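Local coordinates for extracellular solute-binding protein family 1 (Alicyclobacillus acidocaldarius subsp. acidocaldarius, PDB 4OVJ), which probably binds a small solute outside the cell membrane and presents it to an ABC-type importer, at residues Ala178-Glu183 / Asp255-Trp260; Arg193-His198 / Pro281-Gly286; Phe209-Leu214 / Gln400-Phe405; Gly289-Pro294 / Thr367-Pro372; Pro374-Glu379 / Asn410-Asn415. All blocks are in the same frame, centred on the assembly; numbering follows the deposited sequence. Where two conformers were deposited one is given.

Contact 1: residues Ala178-Glu183 / Asp255-Trp260. With SO4 (sulfate ion), chain B.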
# COMPACT_ATOMS: atom_id res chain seq x y z
N ALA A 178 -16.78 -10.95 -15.06
CA ALA A 178 -15.72 -10.14 -15.65
C ALA A 178 -14.75 -9.61 -14.58
O ALA A 178 -13.58 -9.39 -14.87
CB ALA A 178 -16.30 -8.98 -16.46
N GLU A 179 -15.26 -9.39 -13.37
CA GLU A 179 -14.45 -8.98 -12.23
C GLU A 179 -15.06 -9.52 -10.96
O GLU A 179 -16.24 -9.80 -10.91
CB GLU A 179 -14.37 -7.44 -12.14
CG GLU A 179 -13.39 -6.89 -11.10
CD GLU A 179 -13.45 -5.38 -10.95
OE1 GLU A 179 -13.86 -4.71 -11.90
OE2 GLU A 179 -13.06 -4.84 -9.88
N ASN A 180 -14.24 -9.63 -9.92
CA ASN A 180 -14.73 -9.88 -8.57
C ASN A 180 -15.55 -8.69 -8.10
O ASN A 180 -15.43 -7.58 -8.62
CB ASN A 180 -13.56 -10.07 -7.62
CG ASN A 180 -12.80 -11.36 -7.82
OD1 ASN A 180 -12.99 -12.12 -8.79
ND2 ASN A 180 -11.90 -11.62 -6.90
N ASP A 181 -16.38 -8.91 -7.09
CA ASP A 181 -17.10 -7.82 -6.45
C ASP A 181 -16.13 -7.24 -5.43
O ASP A 181 -16.02 -7.75 -4.32
CB ASP A 181 -18.39 -8.33 -5.82
CG ASP A 181 -19.24 -7.23 -5.22
OD1 ASP A 181 -18.70 -6.11 -5.00
OD2 ASP A 181 -20.45 -7.49 -4.96
N ASP A 182 -15.42 -6.18 -5.83
CA ASP A 182 -14.26 -5.70 -5.09
C ASP A 182 -14.63 -4.56 -4.14
O ASP A 182 -14.03 -3.48 -4.15
CB ASP A 182 -13.16 -5.30 -6.08
CG ASP A 182 -12.53 -6.50 -6.73
OD1 ASP A 182 -12.18 -7.44 -5.98
OD2 ASP A 182 -12.38 -6.54 -7.97
N GLU A 183 -15.62 -4.85 -3.31
CA GLU A 183 -16.04 -3.93 -2.27
C GLU A 183 -15.36 -4.27 -0.95
O GLU A 183 -15.46 -5.38 -0.44
CB GLU A 183 -17.54 -3.95 -2.09
CG GLU A 183 -18.30 -3.34 -3.26
CD GLU A 183 -19.79 -3.60 -3.16
OE1 GLU A 183 -20.24 -4.66 -3.64
OE2 GLU A 183 -20.51 -2.74 -2.59
N ASP A 255 -12.51 -12.87 -14.31
CA ASP A 255 -11.43 -12.46 -15.20
C ASP A 255 -10.67 -11.22 -14.76
O ASP A 255 -9.77 -10.78 -15.47
CB ASP A 255 -11.97 -12.33 -16.64
CG ASP A 255 -12.30 -13.70 -17.25
OD1 ASP A 255 -11.78 -14.72 -16.74
OD2 ASP A 255 -13.05 -13.77 -18.24
N ALA A 256 -10.97 -10.68 -13.59
CA ALA A 256 -10.27 -9.49 -13.08
C ALA A 256 -10.52 -9.27 -11.62
O ALA A 256 -11.53 -9.72 -11.08
CB ALA A 256 -10.69 -8.22 -13.84
N GLU A 257 -9.64 -8.50 -11.00
CA GLU A 257 -9.76 -8.14 -9.61
C GLU A 257 -9.05 -6.80 -9.38
O GLU A 257 -7.94 -6.59 -9.87
CB GLU A 257 -9.11 -9.27 -8.81
CG GLU A 257 -9.23 -9.15 -7.33
CD GLU A 257 -8.85 -10.45 -6.62
OE1 GLU A 257 -8.35 -11.44 -7.26
OE2 GLU A 257 -9.08 -10.46 -5.42
N LEU A 258 -9.74 -5.90 -8.68
CA LEU A 258 -9.19 -4.63 -8.22
C LEU A 258 -8.61 -4.90 -6.85
O LEU A 258 -9.36 -5.18 -5.90
CB LEU A 258 -10.30 -3.58 -8.12
CG LEU A 258 -9.95 -2.29 -7.37
CD1 LEU A 258 -8.84 -1.57 -8.09
CD2 LEU A 258 -11.18 -1.41 -7.20
N THR A 259 -7.29 -4.87 -6.73
CA THR A 259 -6.64 -5.20 -5.47
C THR A 259 -5.26 -4.58 -5.44
O THR A 259 -4.87 -3.84 -6.35
CB THR A 259 -6.56 -6.71 -5.27
OG1 THR A 259 -6.05 -7.00 -3.95
CG2 THR A 259 -5.67 -7.34 -6.32
N TRP A 260 -4.50 -4.87 -4.39
CA TRP A 260 -3.14 -4.37 -4.29
C TRP A 260 -2.25 -5.00 -5.34
O TRP A 260 -2.30 -6.22 -5.58
CB TRP A 260 -2.59 -4.59 -2.89
CG TRP A 260 -3.40 -3.85 -1.91
CD1 TRP A 260 -4.49 -4.33 -1.20
CD2 TRP A 260 -3.26 -2.48 -1.56
NE1 TRP A 260 -5.02 -3.31 -0.42
CE2 TRP A 260 -4.28 -2.18 -0.61
CE3 TRP A 260 -2.37 -1.47 -1.94
CZ2 TRP A 260 -4.42 -0.91 -0.05
CZ3 TRP A 260 -2.51 -0.20 -1.37
CH2 TRP A 260 -3.53 0.07 -0.43
S SO4 B . -8.45 -4.51 0.47
O1 SO4 B . -9.55 -4.89 1.39
O2 SO4 B . -7.46 -3.65 1.16
O3 SO4 B . -7.75 -5.74 0.03
O4 SO4 B . -9.04 -3.83 -0.70
O HOH W 1 -12.03 -9.91 -4.55
O HOH W 2 -9.77 -7.95 -4.42

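Contact 2: residues Arg193-His198 / Pro281-Gly286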
# COMPACT_ATOMS: atom_id res chain seq x y z
N ARG A 193 -12.17 9.25 -1.76
CA ARG A 193 -11.15 10.25 -2.12
C ARG A 193 -11.45 10.88 -3.48
O ARG A 193 -11.26 12.08 -3.67
CB ARG A 193 -9.76 9.63 -2.09
CG ARG A 193 -9.20 9.44 -0.68
CD ARG A 193 -8.03 8.49 -0.67
NE ARG A 193 -6.98 8.83 -1.65
CZ ARG A 193 -5.89 9.58 -1.42
NH1 ARG A 193 -5.64 10.13 -0.24
NH2 ARG A 193 -5.03 9.80 -2.41
N GLN A 194 -11.96 10.09 -4.42
CA GLN A 194 -12.36 10.63 -5.73
C GLN A 194 -13.49 11.65 -5.62
O GLN A 194 -13.63 12.51 -6.49
CB GLN A 194 -12.81 9.53 -6.66
CG GLN A 194 -11.76 8.51 -6.98
CD GLN A 194 -12.31 7.40 -7.85
OE1 GLN A 194 -13.39 6.88 -7.59
NE2 GLN A 194 -11.58 7.08 -8.91
N HIS A 195 -14.30 11.53 -4.58
CA HIS A 195 -15.41 12.44 -4.33
C HIS A 195 -15.05 13.56 -3.37
O HIS A 195 -15.95 14.21 -2.83
CB HIS A 195 -16.62 11.64 -3.85
CG HIS A 195 -17.19 10.79 -4.93
ND1 HIS A 195 -16.62 9.61 -5.34
CD2 HIS A 195 -18.25 11.00 -5.75
CE1 HIS A 195 -17.32 9.10 -6.34
NE2 HIS A 195 -18.31 9.93 -6.61
N GLY A 196 -13.76 13.81 -3.19
CA GLY A 196 -13.28 14.91 -2.35
C GLY A 196 -13.48 14.65 -0.87
O GLY A 196 -13.45 15.59 -0.07
N GLN A 197 -13.63 13.39 -0.52
CA GLN A 197 -13.91 12.97 0.85
C GLN A 197 -12.87 11.93 1.29
O GLN A 197 -11.89 11.66 0.57
CB GLN A 197 -15.36 12.47 0.92
CG GLN A 197 -16.34 13.60 0.68
CD GLN A 197 -17.78 13.17 0.52
OE1 GLN A 197 -18.14 12.02 0.74
NE2 GLN A 197 -18.62 14.12 0.13
N HIS A 198 -13.05 11.37 2.49
CA HIS A 198 -12.08 10.45 3.07
C HIS A 198 -12.80 9.48 3.97
O HIS A 198 -13.88 9.79 4.44
CB HIS A 198 -11.05 11.22 3.90
CG HIS A 198 -10.34 12.29 3.13
ND1 HIS A 198 -10.80 13.59 3.08
CD2 HIS A 198 -9.25 12.24 2.34
CE1 HIS A 198 -10.00 14.30 2.29
NE2 HIS A 198 -9.06 13.50 1.83
N PRO A 281 -10.09 2.56 -12.00
CA PRO A 281 -10.89 3.51 -12.74
C PRO A 281 -11.05 4.85 -12.07
O PRO A 281 -10.92 4.97 -10.86
CB PRO A 281 -12.25 2.82 -12.86
CG PRO A 281 -11.94 1.39 -12.75
CD PRO A 281 -10.84 1.31 -11.75
N THR A 282 -11.33 5.86 -12.89
CA THR A 282 -11.45 7.22 -12.45
C THR A 282 -12.90 7.67 -12.33
O THR A 282 -13.81 7.06 -12.90
CB THR A 282 -10.72 8.16 -13.43
OG1 THR A 282 -11.28 8.04 -14.73
CG2 THR A 282 -9.25 7.82 -13.48
N GLN A 283 -13.10 8.77 -11.59
CA GLN A 283 -14.40 9.40 -11.46
C GLN A 283 -14.40 10.73 -12.22
O GLN A 283 -13.76 11.67 -11.81
CB GLN A 283 -14.71 9.68 -10.00
CG GLN A 283 -16.01 10.44 -9.78
CD GLN A 283 -17.20 9.72 -10.37
OE1 GLN A 283 -17.48 8.57 -10.02
NE2 GLN A 283 -17.91 10.38 -11.27
N PRO A 284 -15.17 10.81 -13.31
CA PRO A 284 -15.30 12.09 -14.00
C PRO A 284 -15.88 13.18 -13.09
O PRO A 284 -16.82 12.92 -12.34
CB PRO A 284 -16.22 11.76 -15.18
CG PRO A 284 -15.97 10.30 -15.43
CD PRO A 284 -15.80 9.71 -14.06
N GLY A 285 -15.25 14.35 -13.12
CA GLY A 285 -15.61 15.45 -12.22
C GLY A 285 -15.08 15.25 -10.81
O GLY A 285 -15.38 16.04 -9.92
N GLY A 286 -14.32 14.19 -10.60
CA GLY A 286 -13.75 13.86 -9.30
C GLY A 286 -12.30 14.28 -9.13
O GLY A 286 -11.68 14.90 -10.00

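Contact 3: residues Phe209-Leu214 / Gln400-Phe405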
# COMPACT_ATOMS: atom_id res chain seq x y z
N PHE A 209 -16.81 11.13 5.03
CA PHE A 209 -17.59 11.08 3.80
C PHE A 209 -19.08 11.14 4.13
O PHE A 209 -19.48 10.96 5.28
CB PHE A 209 -17.30 9.79 3.04
CG PHE A 209 -17.62 8.55 3.82
CD1 PHE A 209 -18.89 7.98 3.77
CD2 PHE A 209 -16.67 7.98 4.65
CE1 PHE A 209 -19.19 6.86 4.51
CE2 PHE A 209 -16.96 6.84 5.38
CZ PHE A 209 -18.23 6.29 5.32
N THR A 210 -19.88 11.38 3.10
CA THR A 210 -21.33 11.51 3.25
C THR A 210 -22.04 10.23 2.84
O THR A 210 -21.49 9.37 2.15
CB THR A 210 -21.87 12.63 2.36
OG1 THR A 210 -21.61 12.30 0.99
CG2 THR A 210 -21.22 13.96 2.70
N GLU A 211 -23.30 10.11 3.25
CA GLU A 211 -24.11 8.96 2.89
C GLU A 211 -24.21 8.78 1.38
O GLU A 211 -24.12 7.66 0.88
CB GLU A 211 -25.49 9.08 3.50
CG GLU A 211 -26.33 7.83 3.38
CD GLU A 211 -27.66 7.99 4.07
OE1 GLU A 211 -27.66 8.23 5.30
OE2 GLU A 211 -28.69 7.89 3.39
N SER A 212 -24.40 9.89 0.67
CA SER A 212 -24.51 9.89 -0.77
C SER A 212 -23.32 9.21 -1.45
O SER A 212 -23.47 8.42 -2.37
CB SER A 212 -24.60 11.33 -1.25
OG SER A 212 -24.98 11.37 -2.59
N THR A 213 -22.13 9.54 -0.97
CA THR A 213 -20.89 8.97 -1.52
C THR A 213 -20.84 7.45 -1.34
O THR A 213 -20.46 6.72 -2.26
CB THR A 213 -19.71 9.61 -0.82
OG1 THR A 213 -19.76 11.02 -1.05
CG2 THR A 213 -18.38 9.02 -1.33
N LEU A 214 -21.24 6.98 -0.17
CA LEU A 214 -21.26 5.54 0.08
C LEU A 214 -22.36 4.85 -0.71
O LEU A 214 -22.14 3.80 -1.29
CB LEU A 214 -21.40 5.24 1.57
CG LEU A 214 -21.50 3.78 1.99
CD1 LEU A 214 -20.35 2.97 1.40
CD2 LEU A 214 -21.49 3.72 3.51
N GLN A 400 -30.09 1.79 3.35
CA GLN A 400 -30.25 1.28 4.71
C GLN A 400 -28.92 0.87 5.32
O GLN A 400 -28.63 1.21 6.47
CB GLN A 400 -31.22 0.08 4.74
CG GLN A 400 -32.70 0.45 4.59
CD GLN A 400 -33.59 -0.75 4.31
OE1 GLN A 400 -33.12 -1.86 4.00
NE2 GLN A 400 -34.89 -0.55 4.41
N GLY A 401 -28.12 0.15 4.55
CA GLY A 401 -26.80 -0.30 4.99
C GLY A 401 -25.86 0.87 5.26
O GLY A 401 -25.18 0.89 6.29
N ALA A 402 -25.83 1.83 4.33
CA ALA A 402 -25.02 3.03 4.50
C ALA A 402 -25.40 3.76 5.79
O ALA A 402 -24.52 4.06 6.60
CB ALA A 402 -25.14 3.94 3.30
N GLU A 403 -26.69 4.02 5.99
CA GLU A 403 -27.15 4.73 7.18
C GLU A 403 -26.79 4.02 8.47
O GLU A 403 -26.29 4.64 9.41
CB GLU A 403 -28.66 4.95 7.15
CG GLU A 403 -29.00 6.25 6.47
CD GLU A 403 -30.26 6.92 6.99
OE1 GLU A 403 -31.17 6.21 7.47
OE2 GLU A 403 -30.33 8.17 6.91
N GLN A 404 -27.03 2.72 8.49
CA GLN A 404 -26.77 1.89 9.66
C GLN A 404 -25.28 1.85 9.98
O GLN A 404 -24.86 2.08 11.12
CB GLN A 404 -27.31 0.48 9.42
CG GLN A 404 -27.25 -0.44 10.62
CD GLN A 404 -28.14 -1.67 10.47
OE1 GLN A 404 -27.72 -2.68 9.90
NE2 GLN A 404 -29.36 -1.59 10.98
N PHE A 405 -24.47 1.58 8.96
CA PHE A 405 -23.02 1.51 9.14
C PHE A 405 -22.44 2.82 9.66
O PHE A 405 -21.58 2.82 10.54
CB PHE A 405 -22.29 1.11 7.85
CG PHE A 405 -20.81 1.40 7.90
CD1 PHE A 405 -19.96 0.56 8.61
CD2 PHE A 405 -20.29 2.54 7.32
CE1 PHE A 405 -18.61 0.83 8.70
CE2 PHE A 405 -18.94 2.82 7.41
CZ PHE A 405 -18.10 1.97 8.11

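Contact 4: residues Gly289-Pro294 / Thr367-Pro372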
# COMPACT_ATOMS: atom_id res chain seq x y z
N GLY A 289 -8.23 9.52 -6.75
CA GLY A 289 -8.34 8.61 -5.62
C GLY A 289 -7.06 7.90 -5.25
O GLY A 289 -6.86 7.53 -4.09
N LEU A 290 -6.19 7.67 -6.24
CA LEU A 290 -5.06 6.78 -6.02
C LEU A 290 -4.04 7.42 -5.09
O LEU A 290 -3.76 8.61 -5.17
CB LEU A 290 -4.40 6.44 -7.35
CG LEU A 290 -3.48 5.22 -7.37
CD1 LEU A 290 -4.23 3.93 -7.06
CD2 LEU A 290 -2.79 5.14 -8.73
N TYR A 291 -3.49 6.59 -4.21
CA TYR A 291 -2.36 6.94 -3.36
C TYR A 291 -1.40 5.76 -3.38
O TYR A 291 -1.77 4.63 -3.71
CB TYR A 291 -2.80 7.21 -1.92
CG TYR A 291 -3.54 6.05 -1.29
CD1 TYR A 291 -4.90 5.85 -1.55
CD2 TYR A 291 -2.89 5.13 -0.48
CE1 TYR A 291 -5.59 4.77 -1.00
CE2 TYR A 291 -3.57 4.06 0.08
CZ TYR A 291 -4.91 3.88 -0.20
OH TYR A 291 -5.58 2.82 0.35
N ILE A 292 -0.17 6.04 -3.01
CA ILE A 292 0.83 5.01 -2.81
C ILE A 292 0.93 4.76 -1.31
O ILE A 292 1.12 5.69 -0.54
CB ILE A 292 2.21 5.44 -3.35
CG1 ILE A 292 2.11 6.01 -4.76
CG2 ILE A 292 3.17 4.26 -3.31
CD1 ILE A 292 1.47 5.10 -5.77
N LYS A 293 0.81 3.51 -0.90
CA LYS A 293 0.90 3.17 0.51
C LYS A 293 2.36 2.90 0.83
O LYS A 293 2.97 2.04 0.21
CB LYS A 293 0.07 1.93 0.79
CG LYS A 293 0.05 1.48 2.24
CD LYS A 293 -0.87 0.27 2.40
CE LYS A 293 -0.59 -0.47 3.69
NZ LYS A 293 -1.10 0.30 4.85
N PRO A 294 2.94 3.64 1.79
CA PRO A 294 4.29 3.32 2.23
C PRO A 294 4.28 2.09 3.13
O PRO A 294 3.53 2.04 4.11
CB PRO A 294 4.70 4.58 2.99
CG PRO A 294 3.42 5.08 3.57
CD PRO A 294 2.33 4.71 2.60
N THR A 367 -1.83 10.88 -5.33
CA THR A 367 -1.73 11.98 -4.38
C THR A 367 -1.41 11.39 -3.01
O THR A 367 -1.47 10.17 -2.84
CB THR A 367 -3.02 12.79 -4.34
OG1 THR A 367 -4.06 11.99 -3.80
CG2 THR A 367 -3.42 13.26 -5.73
N PRO A 368 -1.06 12.24 -2.04
CA PRO A 368 -0.64 11.70 -0.76
C PRO A 368 -1.71 10.85 -0.07
O PRO A 368 -2.90 11.13 -0.16
CB PRO A 368 -0.34 12.95 0.07
CG PRO A 368 0.08 13.96 -0.95
CD PRO A 368 -0.84 13.69 -2.11
N ILE A 369 -1.24 9.84 0.63
CA ILE A 369 -2.09 8.99 1.46
C ILE A 369 -2.75 9.84 2.55
O ILE A 369 -2.19 10.85 3.00
CB ILE A 369 -1.24 7.83 2.04
CG1 ILE A 369 -2.13 6.79 2.70
CG2 ILE A 369 -0.17 8.36 3.00
CD1 ILE A 369 -1.39 5.52 3.10
N ASP A 370 -3.95 9.44 2.97
CA ASP A 370 -4.65 10.09 4.07
C ASP A 370 -3.85 9.94 5.35
O ASP A 370 -3.03 9.02 5.49
CB ASP A 370 -5.99 9.42 4.35
CG ASP A 370 -7.07 9.69 3.29
OD1 ASP A 370 -6.83 10.38 2.27
OD2 ASP A 370 -8.20 9.18 3.51
N PRO A 371 -4.11 10.81 6.33
CA PRO A 371 -3.47 10.63 7.64
C PRO A 371 -3.76 9.26 8.26
O PRO A 371 -4.75 8.60 7.89
CB PRO A 371 -4.09 11.74 8.49
CG PRO A 371 -4.57 12.76 7.52
CD PRO A 371 -4.94 12.03 6.27
N PRO A 372 -2.91 8.83 9.22
CA PRO A 372 -3.13 7.52 9.83
C PRO A 372 -4.52 7.45 10.47
O PRO A 372 -5.02 8.46 10.95
CB PRO A 372 -2.02 7.44 10.90
CG PRO A 372 -0.99 8.42 10.45
CD PRO A 372 -1.77 9.54 9.82
O HOH W 3 0.96 8.73 -2.89
O HOH W 4 1.75 8.63 -0.10

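Contact 5: residues Pro374-Glu379 / Asn410-Asn415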
# COMPACT_ATOMS: atom_id res chain seq x y z
N PRO A 374 -7.79 6.38 13.01
CA PRO A 374 -8.03 6.23 14.45
C PRO A 374 -7.97 4.77 14.91
O PRO A 374 -7.99 3.86 14.08
CB PRO A 374 -9.44 6.79 14.63
CG PRO A 374 -10.11 6.57 13.31
CD PRO A 374 -9.04 6.68 12.27
N GLN A 375 -7.92 4.59 16.23
CA GLN A 375 -7.71 3.28 16.85
C GLN A 375 -8.77 2.23 16.50
O GLN A 375 -8.48 1.04 16.44
CB GLN A 375 -7.63 3.44 18.37
CG GLN A 375 -8.93 3.87 19.03
CD GLN A 375 -8.83 3.96 20.54
OE1 GLN A 375 -7.89 3.46 21.14
NE2 GLN A 375 -9.81 4.61 21.15
N HIS A 376 -10.00 2.69 16.27
CA HIS A 376 -11.13 1.80 15.98
C HIS A 376 -11.20 1.32 14.52
O HIS A 376 -12.17 0.66 14.14
CB HIS A 376 -12.45 2.50 16.35
CG HIS A 376 -12.61 2.78 17.81
ND1 HIS A 376 -12.52 1.79 18.78
CD2 HIS A 376 -12.88 3.93 18.48
CE1 HIS A 376 -12.70 2.33 19.97
NE2 HIS A 376 -12.93 3.62 19.82
N ASP A 377 -10.20 1.64 13.70
CA ASP A 377 -10.24 1.30 12.27
C ASP A 377 -10.48 -0.17 11.96
O ASP A 377 -11.24 -0.50 11.05
CB ASP A 377 -8.96 1.75 11.56
CG ASP A 377 -8.99 1.49 10.06
OD1 ASP A 377 -9.78 2.14 9.34
OD2 ASP A 377 -8.25 0.61 9.60
N LYS A 378 -9.82 -1.07 12.70
CA LYS A 378 -9.96 -2.50 12.47
C LYS A 378 -11.42 -2.95 12.65
O LYS A 378 -11.96 -3.66 11.80
CB LYS A 378 -9.02 -3.29 13.38
CG LYS A 378 -8.93 -4.77 13.02
CD LYS A 378 -7.66 -5.41 13.57
CE LYS A 378 -7.55 -6.87 13.17
NZ LYS A 378 -8.51 -7.72 13.93
N GLU A 379 -12.06 -2.50 13.73
CA GLU A 379 -13.47 -2.82 13.99
C GLU A 379 -14.38 -2.22 12.93
O GLU A 379 -15.28 -2.89 12.43
CB GLU A 379 -13.89 -2.34 15.38
CG GLU A 379 -15.35 -2.65 15.70
CD GLU A 379 -15.74 -2.44 17.16
OE1 GLU A 379 -14.89 -2.01 17.97
OE2 GLU A 379 -16.92 -2.73 17.49
N ASN A 410 -19.76 6.26 13.48
CA ASN A 410 -19.65 7.59 14.09
C ASN A 410 -19.86 7.56 15.59
O ASN A 410 -19.19 8.30 16.32
CB ASN A 410 -20.61 8.60 13.43
CG ASN A 410 -20.02 9.24 12.18
OD1 ASN A 410 -18.83 9.57 12.14
ND2 ASN A 410 -20.85 9.45 11.16
N ASP A 411 -20.76 6.69 16.06
CA ASP A 411 -20.98 6.50 17.51
C ASP A 411 -19.74 5.94 18.19
O ASP A 411 -19.36 6.38 19.28
CB ASP A 411 -22.17 5.56 17.77
CG ASP A 411 -23.53 6.26 17.62
OD1 ASP A 411 -23.57 7.51 17.54
OD2 ASP A 411 -24.56 5.54 17.58
N LEU A 412 -19.11 4.96 17.54
CA LEU A 412 -17.87 4.38 18.03
C LEU A 412 -16.73 5.40 18.06
O LEU A 412 -15.98 5.48 19.03
CB LEU A 412 -17.50 3.19 17.15
CG LEU A 412 -16.27 2.37 17.52
CD1 LEU A 412 -16.35 1.88 18.96
CD2 LEU A 412 -16.16 1.19 16.57
N LEU A 413 -16.58 6.18 16.99
CA LEU A 413 -15.55 7.20 16.96
C LEU A 413 -15.74 8.29 18.02
O LEU A 413 -14.77 8.84 18.51
CB LEU A 413 -15.47 7.84 15.58
CG LEU A 413 -14.99 6.91 14.47
CD1 LEU A 413 -15.17 7.62 13.14
CD2 LEU A 413 -13.55 6.48 14.68
N GLN A 414 -17.00 8.60 18.35
CA GLN A 414 -17.32 9.65 19.33
C GLN A 414 -17.14 9.14 20.77
O GLN A 414 -16.85 9.92 21.69
CB GLN A 414 -18.74 10.18 19.11
CG GLN A 414 -18.94 11.61 19.58
CD GLN A 414 -20.39 12.04 19.64
OE1 GLN A 414 -21.23 11.57 18.86
NE2 GLN A 414 -20.70 12.95 20.55
N ASN A 415 -17.34 7.84 20.96
CA ASN A 415 -17.02 7.18 22.23
C ASN A 415 -15.57 6.68 22.22
O ASN A 415 -15.28 5.55 21.81
CB ASN A 415 -18.01 6.04 22.50
CG ASN A 415 -17.69 5.26 23.78
OD1 ASN A 415 -16.67 5.50 24.43
ND2 ASN A 415 -18.57 4.33 24.14

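Contact 1: residues Ala178-Glu183 / Asp255-Trp260
The indole of Trp-260 meets a sulfate ion at its edge and in its own plane: NE1 donates to sulfate O2 at 2.9 Å, an almost straight bond (173°), while Tyr-139 stacks on the ring. Tyr-139 and Ser-184 also hold the ion, which probably comes from the crystallisation liquor. Deeper in, the carboxylates of Asp-182 and Glu-257 lie in nearly parallel planes (6° apart), and the amide of Asn-180 is turned 44° against the carboxylate of Glu-257. Asp-182 OD2 is met from above its plane by Leu-258 N, at 2.8 Å and close to linear, and Glu-179 OE2 lies 2.6 Å from the same OD2. The charged oxygens of the two acids stay apart, Asp-182 OD1 and Glu-257 OE2 standing 4.4 Å from each other, with two waters bridging them, one of which also accepts from Asn-180 ND2 at 2.9 Å. Second partners fix these groups from outside: Trp-163 for Glu-179, Ser-254 and Asp-247 for Asn-180, Thr-242 for Glu-257. The backbone adds Asn-180 N to Ala-256 O at 2.9 Å, in the carbonyl plane. So many buried acids would be expected to favour protonation of some of them. The arrangement is that of an irregular loop, with an inverse gamma turn at Asp-182, running beside strand 256-260, which pairs antiparallel with strand 128-144 in the solute-binding protein fold.

Contact 2: residues Arg193-His198 / Pro281-Gly286
A Schellman motif with Gly-196 as its C-prime residue ends helix 185-194, and a type II turn, Gln-283 to Gly-286, packs against that helix end. The last helical residue, Gln-194, does most of the work. With CG anti to its carbonyl carbon (chi1 -61°) and the chain extended, it sends NE2 to Pro-281 O at 2.9 Å, along a carbonyl lone pair and within its own amide plane, though the bond is bent (134°). Trp-160 NE1 takes OE1, so both ends of the amide are used, and Tyr-190 OH gives Pro-281 O a second donor. Gln-283 crosses Gln-194 at about a right angle, CB against CB at 3.8 Å. Its own amide is held by NE2 donating to Pro-284 O at 3.0 Å, which leaves OE1 near His-195 CE1, 3.7 Å away; that imidazole is set by ND1 on Trp-191 O. At the turn's end Gly-286 CA lies against the helix terminus, 3.1 Å from Gln-194 O.

Contact 3: residues Phe209-Leu214 / Gln400-Phe405
Apolar packing forms the buried half of this contact between the start of helix 211-226 and helix 398-414. Leu-214, CG anti to its backbone N (chi1 177°), lays CD2 against Ala-402 CB at 3.7 Å and also reaches Phe-405 CD2 at 4.2 Å. The small Ala-402 lets the two helices come close, with Glu-211 and Ala-402 nearest along the backbones.

The aromatic pair meets edge to edge: Phe-209 CZ and Phe-405 CE2 are 4.1 Å apart, each near the plane of the other's ring. Phe-209 gets there from the crowded first torsion (chi1 60°), between N and carbonyl carbon. Each ring has a further edge-to-face partner, Phe-188 for Phe-209 and Phe-384 for Phe-405.

The charged part lies toward the more exposed side, where Glu-211 stretches its extended chain across to Glu-403, their carboxylate planes 85° apart. OE1 of Glu-211 stands only 2.7 Å from Glu-403 CG and 3.1 Å from Glu-403 OE2, a crowded approach, and Glu-403 was modelled in two conformers. Two acids meeting this way should repel when both are ionised, so the contact probably relies on its hydrophobic half, and one carboxylate may hold its proton more readily than usual.

Contact 4: residues Gly289-Pro294 / Thr367-Pro372
Tyr-291 holds its ring in the crowded first torsion (chi1 57°), CG between the backbone N and the carbonyl carbon, whereas Ile-369 puts CG1 anti to its N (chi1 -170°) and extends on to CD1; the two settings bring the phenol and the isoleucine tip together. The place is the region where strand 293-300 begins, part of the mixed sheet of this periplasmic-binding-protein-like fold, met by the proline-rich loop that follows helix 350-365. Thr-367 N donates to Leu-290 O at 3.0 Å in the carbonyl plane, and Tyr-291 CA-H points at Thr-367 O. After the single direct bond, the two backbones are joined through water: one molecule accepts from Ile-292 N and donates to Thr-367 O at 2.8 Å, a second donates to Ile-292 O and makes a weak bond with Ile-369 N. Arg-193 ties both segments from helix 185-194, through Gly-289 O on one and Pro-368 O plus a salt bridge to Asp-370 on the other. Ile-369 CG1 lies 3.7 Å from Tyr-291 CD2, crossing the ring obliquely, and its CD1 meets Pro-294 CD tip to tip at 3.8 Å.

Contact 5: residues Pro374-Glu379 / Asn410-Asn415
Leu-412 and His-376 carry this surface contact, with Leu-413 third. Leu-412, its CG anti to the backbone N (chi1 -177°), lays CD1 squarely over one face of the imidazole: the methyl is 3.8 Å from the His-376 ring centroid and only 7° off the normal, a CH-pi contact. On the opposite face sits Gln-375 CG, so the ring is held between two aliphatic groups. The other branch, Leu-412 CD2, turns to the carboxylate end of Glu-379, 3.7 Å from its CD. Leu-412 O comes to 3.5 Å from His-376 CD2. Leu-413, with CG beside its backbone N (chi1 -66°), sends CD2 to within 3.7 Å of Pro-374 CG, and Tyr-200 packs on both residues. His-376 stands at the N-cap position of helix 377-392 and is the third residue of the type I turn Pro-374 to Asp-377. The start of that helix therefore meets the end of the next, helix 398-414, which is the arrangement of an antiparallel helical hairpin, here packed at the end away from its connecting loop.

The five contacts illustrate how chemistry follows place. Contacts 1 and 3 are buried, yet contact 1 is rich in acids, amides and water where contact 3 is largely hydrophobic with a pair of acids beside it. Contacts 2 and 4 are partly buried and rely on backbone carbonyls; Arg-193 joins them, running from the helix end of contact 2 to both segments of contact 4. Contacts 1 and 4 reach the same sheet and touch through Trp-260 and Tyr-291. Gln-197 of contact 2 likewise grips the helix start used in contact 3. Like contact 3, with which it shares helix 398-414, contact 5 has no hydrogen bond across it; on the surface it relies on CH-pi and aliphatic packing.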